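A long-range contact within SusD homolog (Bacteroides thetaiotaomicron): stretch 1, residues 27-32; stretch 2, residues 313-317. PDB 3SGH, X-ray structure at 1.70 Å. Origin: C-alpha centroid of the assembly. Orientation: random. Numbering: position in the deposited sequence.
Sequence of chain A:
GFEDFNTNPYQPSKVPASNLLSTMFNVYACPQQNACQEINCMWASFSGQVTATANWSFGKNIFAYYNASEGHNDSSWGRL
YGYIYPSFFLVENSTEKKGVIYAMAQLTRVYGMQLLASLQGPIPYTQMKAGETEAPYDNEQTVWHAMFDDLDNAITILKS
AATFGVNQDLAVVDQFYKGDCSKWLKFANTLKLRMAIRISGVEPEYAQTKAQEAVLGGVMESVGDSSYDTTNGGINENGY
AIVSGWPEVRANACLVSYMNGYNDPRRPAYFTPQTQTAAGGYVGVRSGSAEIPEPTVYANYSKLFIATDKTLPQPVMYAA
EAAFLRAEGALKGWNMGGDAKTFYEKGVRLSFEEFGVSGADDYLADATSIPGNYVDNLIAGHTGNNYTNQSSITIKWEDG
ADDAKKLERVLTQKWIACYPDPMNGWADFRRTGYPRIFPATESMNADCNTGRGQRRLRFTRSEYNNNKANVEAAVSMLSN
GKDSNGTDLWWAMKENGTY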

# COMPACT_ATOMS: atom_id res chain seq x y z
N VAL A 27 -2.87 -10.90 6.35
CA VAL A 27 -3.21 -9.64 5.68
C VAL A 27 -2.15 -8.55 5.77
O VAL A 27 -2.17 -7.64 4.96
CB VAL A 27 -4.55 -9.04 6.11
CG1 VAL A 27 -5.71 -10.05 5.86
CG2 VAL A 27 -4.51 -8.51 7.57
N TYR A 28 -1.25 -8.62 6.74
CA TYR A 28 -0.31 -7.52 6.94
C TYR A 28 0.71 -7.41 5.82
O TYR A 28 1.00 -6.32 5.35
CB TYR A 28 0.40 -7.67 8.27
CG TYR A 28 -0.47 -7.38 9.47
CD1 TYR A 28 -1.05 -6.13 9.64
CD2 TYR A 28 -0.66 -8.30 10.49
CE1 TYR A 28 -1.84 -5.81 10.74
CE2 TYR A 28 -1.46 -7.98 11.59
CZ TYR A 28 -2.05 -6.72 11.71
OH TYR A 28 -2.84 -6.36 12.79
N ALA A 29 1.22 -8.54 5.37
CA ALA A 29 2.27 -8.56 4.36
C ALA A 29 2.01 -9.50 3.19
O ALA A 29 2.71 -9.38 2.18
CB ALA A 29 3.60 -8.91 5.00
N CYS A 30 1.06 -10.44 3.33
CA CYS A 30 0.80 -11.48 2.29
C CYS A 30 2.06 -12.23 1.84
O CYS A 30 2.43 -12.16 0.66
CB CYS A 30 0.11 -10.85 1.09
SG CYS A 30 -1.62 -10.39 1.50
N PRO A 31 2.72 -12.96 2.75
CA PRO A 31 3.92 -13.72 2.38
C PRO A 31 3.73 -14.97 1.49
O PRO A 31 4.67 -15.33 0.75
CB PRO A 31 4.50 -14.13 3.72
CG PRO A 31 3.32 -14.19 4.64
CD PRO A 31 2.42 -13.07 4.20
N GLN A 32 2.59 -15.64 1.59
CA GLN A 32 2.39 -16.84 0.79
C GLN A 32 2.46 -16.45 -0.69
O GLN A 32 1.97 -15.39 -1.10
CB GLN A 32 1.07 -17.49 1.16
CG GLN A 32 0.87 -18.90 0.59
CD GLN A 32 0.28 -18.95 -0.78
OE1 GLN A 32 -0.32 -17.96 -1.26
NE2 GLN A 32 0.40 -20.10 -1.43
N PRO A 313 12.39 -10.91 5.48
CA PRO A 313 10.99 -10.80 5.92
C PRO A 313 10.23 -9.76 5.10
O PRO A 313 10.74 -8.64 4.89
CB PRO A 313 11.12 -10.36 7.39
CG PRO A 313 12.39 -9.54 7.44
CD PRO A 313 13.32 -10.29 6.44
N GLN A 314 9.01 -10.07 4.69
CA GLN A 314 8.19 -9.07 4.02
C GLN A 314 7.78 -7.96 4.98
O GLN A 314 7.39 -8.23 6.13
CB GLN A 314 6.98 -9.71 3.33
CG GLN A 314 7.45 -10.54 2.12
CD GLN A 314 6.35 -11.09 1.24
OE1 GLN A 314 6.61 -12.04 0.50
NE2 GLN A 314 5.14 -10.50 1.28
N PRO A 315 7.89 -6.69 4.53
CA PRO A 315 7.53 -5.52 5.34
C PRO A 315 6.03 -5.26 5.43
O PRO A 315 5.27 -5.64 4.52
CB PRO A 315 8.17 -4.36 4.59
CG PRO A 315 8.25 -4.80 3.21
CD PRO A 315 8.47 -6.29 3.23
N VAL A 316 5.61 -4.67 6.54
CA VAL A 316 4.23 -4.28 6.74
C VAL A 316 4.14 -2.74 6.78
O VAL A 316 3.43 -2.14 5.97
CB VAL A 316 3.61 -4.86 7.99
CG1 VAL A 316 2.12 -4.39 8.11
CG2 VAL A 316 3.75 -6.43 8.00
N MSE A 317 4.87 -2.09 7.68
CA MSE A 317 4.75 -0.67 7.82
C MSE A 317 6.01 -0.11 8.43
O MSE A 317 6.48 -0.64 9.45
CB MSE A 317 3.55 -0.36 8.72
CG MSE A 317 3.33 1.14 8.94
SE MSE A 317 1.88 1.41 10.29
CE MSE A 317 0.53 0.94 9.15
O HOH W 1 4.84 -7.12 2.19

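A short strand in stretch 2 packs against the end of a helix and the turn that follows it in stretch 1. The touching residues lie at least 283 positions apart in the chain. The closest CA atoms are those of Ala 29 and Val 316, 5.3 Å apart. The contact is small, burying 275 Å² over both sides.

Gln 314 makes the largest contribution from stretch 2. Its CA-to-CB bond points toward stretch 1. Its chi1 is m, and chi2 is t, so the chain is extended from CB to CD. The carboxamide NH2 is a natural donor to backbone carbonyls at the helix end, where Cys 30 leaves the helix with positive phi. Gln 314 NE2 donates a weak hydrogen bond to Cys 30 O at 3.2 Å, with an N-H...O angle of 143°. Gln 314 NE2 also lies 2.8 Å from Ala 29 O. The other end of the amide, Gln 314 OE1, is hydrogen-bonded elsewhere in the structure. The aliphatic part of the side chain packs as well: Gln 314 CB is 3.9 Å from Ala 29 CB.

The CA-to-CB bond of Pro 315 points away, and the residue meets stretch 1 through its carbonyl. Pro 315 O sits 3.7 Å from Ala 29 CB. Water 1 links the backbones, its O lying 3.1 Å from Ala 29 O and 2.8 Å from Pro 315 O. It can donate to each, although these carbonyls compete with other acceptors for its protons.

The CA-to-CB bond of Val 316 points toward stretch 1, and the residue makes the main apolar packing. Val 316 CG2 lies 3.6 Å from Tyr 28 CB and 3.9 Å from Ala 29 CB. The CA-to-CB bond of Ala 29 points toward the strand. Val 316 CG1 approaches Tyr 28 O at 3.5 Å, while the end of the tyrosine side chain leads away. Met 317, a selenomethionine, makes no contact with stretch 1.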